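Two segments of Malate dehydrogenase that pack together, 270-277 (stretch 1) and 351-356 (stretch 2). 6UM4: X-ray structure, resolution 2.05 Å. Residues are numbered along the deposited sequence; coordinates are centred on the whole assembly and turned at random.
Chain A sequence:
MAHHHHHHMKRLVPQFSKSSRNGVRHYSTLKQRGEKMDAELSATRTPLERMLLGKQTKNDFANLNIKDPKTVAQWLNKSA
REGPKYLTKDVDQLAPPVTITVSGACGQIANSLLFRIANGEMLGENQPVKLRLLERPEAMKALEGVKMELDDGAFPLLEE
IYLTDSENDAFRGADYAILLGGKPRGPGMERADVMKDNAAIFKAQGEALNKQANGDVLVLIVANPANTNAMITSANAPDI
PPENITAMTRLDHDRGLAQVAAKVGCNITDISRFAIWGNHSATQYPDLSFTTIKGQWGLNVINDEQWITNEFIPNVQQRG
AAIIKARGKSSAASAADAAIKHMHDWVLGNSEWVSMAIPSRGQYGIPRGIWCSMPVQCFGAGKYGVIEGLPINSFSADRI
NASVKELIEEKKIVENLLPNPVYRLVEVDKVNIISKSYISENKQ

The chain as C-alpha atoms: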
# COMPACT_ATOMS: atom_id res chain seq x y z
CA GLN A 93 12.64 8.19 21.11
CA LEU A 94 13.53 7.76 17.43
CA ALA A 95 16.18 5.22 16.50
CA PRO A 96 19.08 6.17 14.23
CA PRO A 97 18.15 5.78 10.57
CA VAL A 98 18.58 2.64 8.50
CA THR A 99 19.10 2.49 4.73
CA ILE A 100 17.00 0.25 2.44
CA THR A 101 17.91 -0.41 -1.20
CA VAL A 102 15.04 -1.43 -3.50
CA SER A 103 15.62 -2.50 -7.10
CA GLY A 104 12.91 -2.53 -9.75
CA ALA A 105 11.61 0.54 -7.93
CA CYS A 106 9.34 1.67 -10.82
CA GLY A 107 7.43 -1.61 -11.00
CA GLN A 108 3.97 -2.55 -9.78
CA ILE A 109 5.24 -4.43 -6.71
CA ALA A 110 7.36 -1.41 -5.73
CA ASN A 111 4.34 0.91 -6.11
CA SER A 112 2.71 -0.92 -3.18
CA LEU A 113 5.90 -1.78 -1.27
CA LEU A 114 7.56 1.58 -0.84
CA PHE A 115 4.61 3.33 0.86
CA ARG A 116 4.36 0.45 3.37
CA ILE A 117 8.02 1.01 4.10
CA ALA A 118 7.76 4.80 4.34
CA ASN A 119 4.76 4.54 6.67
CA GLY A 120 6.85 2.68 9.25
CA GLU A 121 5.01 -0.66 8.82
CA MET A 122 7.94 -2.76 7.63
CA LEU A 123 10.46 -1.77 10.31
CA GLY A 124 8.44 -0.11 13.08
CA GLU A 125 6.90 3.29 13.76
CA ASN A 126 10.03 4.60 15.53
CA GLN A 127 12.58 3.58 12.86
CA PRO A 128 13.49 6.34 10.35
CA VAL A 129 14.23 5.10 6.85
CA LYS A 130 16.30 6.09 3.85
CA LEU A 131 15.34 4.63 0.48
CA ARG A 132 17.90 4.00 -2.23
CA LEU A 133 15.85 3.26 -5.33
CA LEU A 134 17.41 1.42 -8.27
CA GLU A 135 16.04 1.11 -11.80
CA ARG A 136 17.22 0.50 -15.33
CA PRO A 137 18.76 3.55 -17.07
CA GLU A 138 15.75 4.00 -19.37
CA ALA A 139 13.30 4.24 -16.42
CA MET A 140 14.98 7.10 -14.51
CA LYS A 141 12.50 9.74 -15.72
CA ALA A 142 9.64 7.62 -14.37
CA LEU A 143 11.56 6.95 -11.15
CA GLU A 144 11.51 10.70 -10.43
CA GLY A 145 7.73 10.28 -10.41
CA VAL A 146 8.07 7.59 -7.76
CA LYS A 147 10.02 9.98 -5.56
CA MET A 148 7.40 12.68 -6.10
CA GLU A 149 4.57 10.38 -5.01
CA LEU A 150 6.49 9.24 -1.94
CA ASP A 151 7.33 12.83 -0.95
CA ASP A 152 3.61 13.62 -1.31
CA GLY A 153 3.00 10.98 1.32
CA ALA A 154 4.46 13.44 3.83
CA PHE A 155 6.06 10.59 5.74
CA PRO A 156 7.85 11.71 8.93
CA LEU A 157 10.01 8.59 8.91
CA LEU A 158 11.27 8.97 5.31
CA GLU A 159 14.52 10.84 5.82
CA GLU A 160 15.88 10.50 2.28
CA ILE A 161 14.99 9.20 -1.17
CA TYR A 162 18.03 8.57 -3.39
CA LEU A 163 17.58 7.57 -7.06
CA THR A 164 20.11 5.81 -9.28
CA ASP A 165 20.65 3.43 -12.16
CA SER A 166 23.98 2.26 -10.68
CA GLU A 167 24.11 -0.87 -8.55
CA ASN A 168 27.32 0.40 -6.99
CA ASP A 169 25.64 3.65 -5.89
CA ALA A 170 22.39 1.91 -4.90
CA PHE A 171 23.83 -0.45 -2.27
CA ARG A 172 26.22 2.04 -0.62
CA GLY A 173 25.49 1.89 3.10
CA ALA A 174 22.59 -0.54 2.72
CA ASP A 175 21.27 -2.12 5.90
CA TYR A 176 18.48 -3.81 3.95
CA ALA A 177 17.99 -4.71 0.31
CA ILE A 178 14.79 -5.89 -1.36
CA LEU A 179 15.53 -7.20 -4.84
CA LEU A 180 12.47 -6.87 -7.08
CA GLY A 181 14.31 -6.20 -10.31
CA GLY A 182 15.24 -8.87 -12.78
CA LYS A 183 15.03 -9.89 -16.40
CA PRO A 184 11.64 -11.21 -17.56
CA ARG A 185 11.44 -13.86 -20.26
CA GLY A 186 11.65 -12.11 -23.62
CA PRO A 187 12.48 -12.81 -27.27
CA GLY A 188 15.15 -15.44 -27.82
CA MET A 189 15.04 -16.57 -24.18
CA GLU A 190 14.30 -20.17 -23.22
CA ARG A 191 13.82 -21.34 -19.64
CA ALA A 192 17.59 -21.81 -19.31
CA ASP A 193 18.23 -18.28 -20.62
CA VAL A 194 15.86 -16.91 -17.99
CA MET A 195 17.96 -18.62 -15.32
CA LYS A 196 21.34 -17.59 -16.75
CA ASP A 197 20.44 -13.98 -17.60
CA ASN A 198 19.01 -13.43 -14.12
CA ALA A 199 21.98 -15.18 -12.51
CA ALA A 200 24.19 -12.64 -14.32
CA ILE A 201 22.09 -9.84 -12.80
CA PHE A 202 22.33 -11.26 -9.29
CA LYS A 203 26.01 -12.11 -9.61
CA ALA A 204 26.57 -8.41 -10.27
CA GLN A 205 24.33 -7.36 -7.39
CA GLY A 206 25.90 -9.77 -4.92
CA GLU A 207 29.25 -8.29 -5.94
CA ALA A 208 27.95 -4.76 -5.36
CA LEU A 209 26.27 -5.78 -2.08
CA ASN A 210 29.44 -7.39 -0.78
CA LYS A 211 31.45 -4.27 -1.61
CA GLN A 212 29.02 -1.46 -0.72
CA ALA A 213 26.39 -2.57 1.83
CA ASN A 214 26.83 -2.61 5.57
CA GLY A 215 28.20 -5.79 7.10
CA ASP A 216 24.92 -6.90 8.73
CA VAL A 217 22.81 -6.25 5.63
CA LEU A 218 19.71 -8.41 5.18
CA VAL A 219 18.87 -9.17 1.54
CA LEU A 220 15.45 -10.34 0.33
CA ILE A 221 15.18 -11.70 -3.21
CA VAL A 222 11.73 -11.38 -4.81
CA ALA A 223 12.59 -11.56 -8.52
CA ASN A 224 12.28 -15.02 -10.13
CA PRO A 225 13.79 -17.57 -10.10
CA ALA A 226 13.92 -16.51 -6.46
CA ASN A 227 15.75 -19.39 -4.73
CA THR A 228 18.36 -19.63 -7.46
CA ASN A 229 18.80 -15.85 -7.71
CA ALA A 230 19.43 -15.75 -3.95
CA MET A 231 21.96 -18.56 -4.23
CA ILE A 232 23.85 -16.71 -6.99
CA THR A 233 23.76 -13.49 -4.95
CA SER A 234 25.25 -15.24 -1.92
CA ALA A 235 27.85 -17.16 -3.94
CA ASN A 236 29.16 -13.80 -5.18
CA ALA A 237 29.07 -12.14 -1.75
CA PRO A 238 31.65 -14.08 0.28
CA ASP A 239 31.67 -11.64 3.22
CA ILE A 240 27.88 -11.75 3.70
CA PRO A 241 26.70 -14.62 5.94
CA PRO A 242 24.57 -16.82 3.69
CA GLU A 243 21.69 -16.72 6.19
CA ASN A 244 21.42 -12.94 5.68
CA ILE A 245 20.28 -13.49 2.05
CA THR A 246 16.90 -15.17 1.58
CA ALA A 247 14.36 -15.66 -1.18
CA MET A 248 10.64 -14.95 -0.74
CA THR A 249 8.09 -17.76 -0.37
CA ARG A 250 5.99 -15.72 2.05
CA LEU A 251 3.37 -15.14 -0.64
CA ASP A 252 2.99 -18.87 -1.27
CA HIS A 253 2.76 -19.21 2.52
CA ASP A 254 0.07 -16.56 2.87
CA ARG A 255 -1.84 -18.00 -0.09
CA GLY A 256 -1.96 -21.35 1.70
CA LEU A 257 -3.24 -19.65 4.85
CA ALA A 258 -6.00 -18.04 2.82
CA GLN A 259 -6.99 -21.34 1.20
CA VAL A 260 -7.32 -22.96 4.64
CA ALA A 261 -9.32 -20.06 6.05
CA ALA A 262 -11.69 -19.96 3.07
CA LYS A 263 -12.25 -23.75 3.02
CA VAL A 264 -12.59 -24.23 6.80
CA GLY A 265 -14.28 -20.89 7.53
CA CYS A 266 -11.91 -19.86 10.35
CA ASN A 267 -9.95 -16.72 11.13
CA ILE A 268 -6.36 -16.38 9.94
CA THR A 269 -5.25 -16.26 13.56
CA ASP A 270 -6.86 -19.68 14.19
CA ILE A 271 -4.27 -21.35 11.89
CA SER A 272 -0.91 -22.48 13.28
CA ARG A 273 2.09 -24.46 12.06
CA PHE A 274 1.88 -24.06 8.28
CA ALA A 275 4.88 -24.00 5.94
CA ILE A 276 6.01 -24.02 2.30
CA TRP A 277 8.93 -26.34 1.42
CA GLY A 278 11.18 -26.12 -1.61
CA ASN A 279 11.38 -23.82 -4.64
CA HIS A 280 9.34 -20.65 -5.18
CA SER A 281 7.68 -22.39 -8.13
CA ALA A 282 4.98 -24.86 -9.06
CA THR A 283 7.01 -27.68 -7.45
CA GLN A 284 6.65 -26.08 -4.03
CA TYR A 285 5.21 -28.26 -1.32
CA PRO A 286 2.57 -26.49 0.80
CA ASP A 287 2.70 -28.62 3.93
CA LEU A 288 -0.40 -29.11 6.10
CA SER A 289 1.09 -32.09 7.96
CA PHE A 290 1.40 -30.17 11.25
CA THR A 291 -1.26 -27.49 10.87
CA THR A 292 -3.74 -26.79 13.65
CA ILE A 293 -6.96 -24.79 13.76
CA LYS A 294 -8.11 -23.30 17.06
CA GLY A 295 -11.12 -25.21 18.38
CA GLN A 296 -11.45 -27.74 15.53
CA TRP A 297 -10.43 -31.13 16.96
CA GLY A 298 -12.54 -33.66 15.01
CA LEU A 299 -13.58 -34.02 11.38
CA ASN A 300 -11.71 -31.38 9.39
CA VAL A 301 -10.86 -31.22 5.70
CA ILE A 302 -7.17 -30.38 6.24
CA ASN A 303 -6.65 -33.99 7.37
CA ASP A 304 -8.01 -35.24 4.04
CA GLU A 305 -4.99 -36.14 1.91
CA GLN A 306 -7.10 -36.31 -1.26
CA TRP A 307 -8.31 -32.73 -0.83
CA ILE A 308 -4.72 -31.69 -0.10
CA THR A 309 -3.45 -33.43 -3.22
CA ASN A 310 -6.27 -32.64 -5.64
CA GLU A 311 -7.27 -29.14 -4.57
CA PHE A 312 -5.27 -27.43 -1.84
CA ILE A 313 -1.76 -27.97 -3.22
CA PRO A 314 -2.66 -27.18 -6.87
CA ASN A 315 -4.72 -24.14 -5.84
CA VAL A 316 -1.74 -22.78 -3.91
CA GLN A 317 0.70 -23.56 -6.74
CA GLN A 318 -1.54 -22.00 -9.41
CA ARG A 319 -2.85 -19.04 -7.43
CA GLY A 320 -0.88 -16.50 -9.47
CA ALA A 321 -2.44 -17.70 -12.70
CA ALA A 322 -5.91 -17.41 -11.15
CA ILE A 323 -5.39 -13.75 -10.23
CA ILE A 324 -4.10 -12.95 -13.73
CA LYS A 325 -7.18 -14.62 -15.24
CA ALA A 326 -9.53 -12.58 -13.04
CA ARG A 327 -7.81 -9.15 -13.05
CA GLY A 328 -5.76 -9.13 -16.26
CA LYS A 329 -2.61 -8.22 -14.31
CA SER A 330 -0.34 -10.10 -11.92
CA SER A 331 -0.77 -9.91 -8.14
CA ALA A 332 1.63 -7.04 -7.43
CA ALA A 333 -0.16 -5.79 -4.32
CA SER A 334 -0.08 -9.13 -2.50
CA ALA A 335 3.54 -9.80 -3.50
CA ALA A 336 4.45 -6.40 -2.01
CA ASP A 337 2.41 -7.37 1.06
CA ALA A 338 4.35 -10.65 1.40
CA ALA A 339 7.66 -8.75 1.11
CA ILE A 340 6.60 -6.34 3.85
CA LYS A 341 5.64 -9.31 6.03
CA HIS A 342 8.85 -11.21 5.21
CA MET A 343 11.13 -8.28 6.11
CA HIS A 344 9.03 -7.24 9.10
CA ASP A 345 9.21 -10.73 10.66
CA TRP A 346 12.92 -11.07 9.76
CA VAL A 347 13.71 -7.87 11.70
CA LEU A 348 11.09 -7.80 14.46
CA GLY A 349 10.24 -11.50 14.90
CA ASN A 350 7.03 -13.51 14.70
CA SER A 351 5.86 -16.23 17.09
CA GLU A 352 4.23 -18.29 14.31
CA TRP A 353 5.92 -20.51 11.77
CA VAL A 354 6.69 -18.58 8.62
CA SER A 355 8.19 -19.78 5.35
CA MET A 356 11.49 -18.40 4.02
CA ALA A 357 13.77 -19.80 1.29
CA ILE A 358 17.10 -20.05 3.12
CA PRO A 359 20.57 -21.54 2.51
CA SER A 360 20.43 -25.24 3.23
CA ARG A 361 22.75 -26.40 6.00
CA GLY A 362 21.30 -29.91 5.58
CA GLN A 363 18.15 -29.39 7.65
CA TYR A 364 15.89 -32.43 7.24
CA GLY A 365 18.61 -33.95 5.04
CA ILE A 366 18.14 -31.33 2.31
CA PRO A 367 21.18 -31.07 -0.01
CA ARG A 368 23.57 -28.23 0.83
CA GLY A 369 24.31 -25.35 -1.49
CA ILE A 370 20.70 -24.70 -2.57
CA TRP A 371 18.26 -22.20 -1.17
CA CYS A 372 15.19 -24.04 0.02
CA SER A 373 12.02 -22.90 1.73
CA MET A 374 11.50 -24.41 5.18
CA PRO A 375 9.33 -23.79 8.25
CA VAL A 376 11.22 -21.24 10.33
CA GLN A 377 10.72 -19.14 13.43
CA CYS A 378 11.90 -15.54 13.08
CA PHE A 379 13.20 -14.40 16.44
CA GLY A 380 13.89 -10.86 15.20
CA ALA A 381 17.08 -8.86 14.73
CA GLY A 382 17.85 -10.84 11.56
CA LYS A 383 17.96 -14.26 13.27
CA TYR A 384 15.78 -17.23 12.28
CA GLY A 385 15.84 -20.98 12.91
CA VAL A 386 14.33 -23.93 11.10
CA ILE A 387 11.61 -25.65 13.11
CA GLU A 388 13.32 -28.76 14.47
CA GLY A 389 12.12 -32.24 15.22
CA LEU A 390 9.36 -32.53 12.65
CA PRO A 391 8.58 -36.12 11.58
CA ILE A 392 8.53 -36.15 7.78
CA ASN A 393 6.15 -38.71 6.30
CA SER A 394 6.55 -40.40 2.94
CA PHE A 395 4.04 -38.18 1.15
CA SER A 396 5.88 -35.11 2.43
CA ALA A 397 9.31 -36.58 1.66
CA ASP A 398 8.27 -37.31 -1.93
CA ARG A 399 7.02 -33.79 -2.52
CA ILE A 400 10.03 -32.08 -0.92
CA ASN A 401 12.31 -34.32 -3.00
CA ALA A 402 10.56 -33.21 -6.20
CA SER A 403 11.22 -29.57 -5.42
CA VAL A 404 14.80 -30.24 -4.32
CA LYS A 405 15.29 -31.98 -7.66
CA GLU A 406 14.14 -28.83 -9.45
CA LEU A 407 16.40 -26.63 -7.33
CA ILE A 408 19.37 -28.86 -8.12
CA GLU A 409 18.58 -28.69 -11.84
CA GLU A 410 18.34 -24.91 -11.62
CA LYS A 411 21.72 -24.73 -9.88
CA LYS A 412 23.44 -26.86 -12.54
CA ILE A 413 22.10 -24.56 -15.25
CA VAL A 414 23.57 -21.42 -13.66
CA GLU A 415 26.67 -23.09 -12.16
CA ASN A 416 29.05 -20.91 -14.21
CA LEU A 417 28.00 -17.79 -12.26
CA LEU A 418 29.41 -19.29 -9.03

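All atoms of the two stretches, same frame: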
# COMPACT_ATOMS: atom_id res chain seq x y z
N ASP A 270 -6.59 -18.33 13.72
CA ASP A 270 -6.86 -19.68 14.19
C ASP A 270 -5.88 -20.72 13.65
O ASP A 270 -5.77 -21.82 14.23
CB ASP A 270 -8.29 -20.09 13.81
CG ASP A 270 -9.35 -19.21 14.46
OD1 ASP A 270 -9.15 -18.74 15.60
OD2 ASP A 270 -10.40 -18.98 13.82
N ILE A 271 -5.16 -20.41 12.57
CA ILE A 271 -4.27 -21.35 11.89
C ILE A 271 -2.87 -21.26 12.46
O ILE A 271 -2.30 -20.16 12.58
CB ILE A 271 -4.27 -21.07 10.38
CG1 ILE A 271 -5.69 -20.99 9.87
CG2 ILE A 271 -3.50 -22.13 9.62
CD1 ILE A 271 -5.78 -20.55 8.41
N SER A 272 -2.26 -22.41 12.76
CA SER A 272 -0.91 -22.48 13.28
C SER A 272 -0.14 -23.56 12.55
O SER A 272 -0.74 -24.49 12.01
CB SER A 272 -0.86 -22.79 14.79
OG SER A 272 -1.22 -21.66 15.57
N ARG A 273 1.18 -23.41 12.52
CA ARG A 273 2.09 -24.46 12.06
C ARG A 273 1.83 -24.86 10.61
O ARG A 273 1.54 -26.02 10.28
CB ARG A 273 1.99 -25.67 12.99
CG ARG A 273 2.33 -25.35 14.42
CD ARG A 273 1.72 -26.37 15.35
NE ARG A 273 2.23 -27.71 15.07
CZ ARG A 273 3.24 -28.26 15.74
NH1 ARG A 273 3.83 -27.58 16.71
NH2 ARG A 273 3.66 -29.49 15.44
N PHE A 274 1.93 -23.86 9.73
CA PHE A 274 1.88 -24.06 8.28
C PHE A 274 3.22 -23.66 7.67
O PHE A 274 3.90 -22.76 8.18
CB PHE A 274 0.74 -23.22 7.65
CG PHE A 274 0.64 -23.37 6.16
CD1 PHE A 274 0.26 -24.59 5.60
CD2 PHE A 274 0.95 -22.32 5.32
CE1 PHE A 274 0.18 -24.75 4.23
CE2 PHE A 274 0.87 -22.46 3.95
CZ PHE A 274 0.48 -23.67 3.40
N ALA A 275 3.60 -24.31 6.57
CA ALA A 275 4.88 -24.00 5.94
C ALA A 275 4.88 -24.40 4.47
O ALA A 275 4.18 -25.34 4.06
CB ALA A 275 6.04 -24.69 6.66
N ILE A 276 5.70 -23.70 3.70
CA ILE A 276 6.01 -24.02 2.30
C ILE A 276 7.43 -24.59 2.25
O ILE A 276 8.35 -23.98 2.79
CB ILE A 276 5.87 -22.76 1.43
CG1 ILE A 276 4.48 -22.13 1.61
CG2 ILE A 276 6.21 -23.02 -0.02
CD1 ILE A 276 3.33 -22.97 1.06
N TRP A 277 7.60 -25.76 1.63
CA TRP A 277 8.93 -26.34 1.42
C TRP A 277 9.34 -26.18 -0.04
O TRP A 277 8.52 -26.29 -0.96
CB TRP A 277 8.97 -27.83 1.76
CG TRP A 277 8.64 -28.23 3.17
CD1 TRP A 277 7.39 -28.39 3.70
CD2 TRP A 277 9.56 -28.59 4.21
NE1 TRP A 277 7.48 -28.76 5.01
CE2 TRP A 277 8.80 -28.91 5.35
CE3 TRP A 277 10.95 -28.65 4.29
CZ2 TRP A 277 9.38 -29.29 6.55
CZ3 TRP A 277 11.53 -29.02 5.48
CH2 TRP A 277 10.74 -29.34 6.60
N SER A 351 5.96 -15.01 16.29
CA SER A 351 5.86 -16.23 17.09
C SER A 351 5.36 -17.43 16.29
O SER A 351 5.51 -18.57 16.75
CB SER A 351 4.97 -15.99 18.30
OG SER A 351 3.72 -15.45 17.91
N GLU A 352 4.77 -17.21 15.12
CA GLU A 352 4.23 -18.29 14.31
C GLU A 352 5.28 -18.78 13.33
O GLU A 352 6.20 -18.06 12.97
CB GLU A 352 2.98 -17.84 13.56
CG GLU A 352 1.84 -17.45 14.48
CD GLU A 352 1.13 -18.66 15.06
OE1 GLU A 352 1.23 -19.76 14.47
OE2 GLU A 352 0.50 -18.51 16.13
N TRP A 353 5.12 -20.03 12.89
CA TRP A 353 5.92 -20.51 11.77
C TRP A 353 5.70 -19.60 10.58
O TRP A 353 4.56 -19.28 10.22
CB TRP A 353 5.54 -21.92 11.36
CG TRP A 353 5.75 -23.00 12.34
CD1 TRP A 353 6.07 -22.88 13.66
CD2 TRP A 353 5.59 -24.41 12.09
NE1 TRP A 353 6.13 -24.13 14.24
CE2 TRP A 353 5.84 -25.08 13.30
CE3 TRP A 353 5.26 -25.16 10.95
CZ2 TRP A 353 5.78 -26.46 13.40
CZ3 TRP A 353 5.20 -26.54 11.07
CH2 TRP A 353 5.45 -27.17 12.28
N VAL A 354 6.79 -19.20 9.92
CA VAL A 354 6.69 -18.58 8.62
C VAL A 354 7.60 -19.35 7.68
O VAL A 354 8.45 -20.14 8.11
CB VAL A 354 7.02 -17.07 8.65
CG1 VAL A 354 6.05 -16.34 9.56
CG2 VAL A 354 8.47 -16.83 9.10
N SER A 355 7.36 -19.18 6.39
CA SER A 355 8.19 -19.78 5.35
C SER A 355 9.16 -18.74 4.81
O SER A 355 8.77 -17.60 4.54
CB SER A 355 7.35 -20.35 4.22
OG SER A 355 6.48 -21.38 4.67
N MET A 356 10.41 -19.14 4.67
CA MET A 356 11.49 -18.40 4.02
C MET A 356 12.33 -19.41 3.25
O MET A 356 12.54 -20.52 3.73
CB MET A 356 12.38 -17.68 5.05
CG MET A 356 11.65 -16.61 5.91
SD MET A 356 12.67 -15.99 7.27
CE MET A 356 13.75 -14.84 6.42
O HOH W 1 2.34 -20.76 10.33

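This is a small contact between two roughly parallel strand segments, held by a tryptophan ring packed against an arginine at one end and a serine hydroxyl bonded to backbone at the other, with a bridging water between. The axes of strands 275-277 and 353-356 approach to 6.0 Å with N-to-C directions 27° apart, and the contact buries 410 Å² summed over both sides.

Trp353 gives up the most area, 110 Å², and its CA-to-CB bond points toward the first stretch. The indole lies against Arg273: CB of Arg273 stands 3.6 Å from the centroid of the Trp353 six-membered ring and only 2° off the ring normal, the geometry of a CH-pi contact over the face. Backbone joins in, with Arg273 CA 3.4 Å from Trp353 CE3. Farther along the side chain, Trp353 CZ2 lies over one face of the Arg273 guanidinium, so the arginine follows the indole rather than touching it at a single point. Ala275 adds a looser apolar contact, its CB 4.4 Å from Trp353 CE3.

Ser355, with chi1 at -61° (m), also directs its CA-to-CB bond toward the partner. Its OG accepts a hydrogen bond from Ile276 N at 2.6 Å, with an N-H...O angle of 165°; short and nearly linear, this is the best-defined direct polar link. Side chain thus meets main chain, and no direct backbone-to-backbone hydrogen bond joins the two stretches.

Water 1 partly fills that role, accepting from Phe274 N at 3.2 Å and donating to Trp353 O at 2.7 Å. The CA-to-CB bonds of Val354 and Met356 point away, in alternation with those of Trp353 and Ser355, which point toward the first stretch.

Near the corner, Glu352 turns its carboxylate back toward Ser272; the Ser272 OG to Glu352 OE1 distance of 3.3 Å marks at most a weak hydrogen bond.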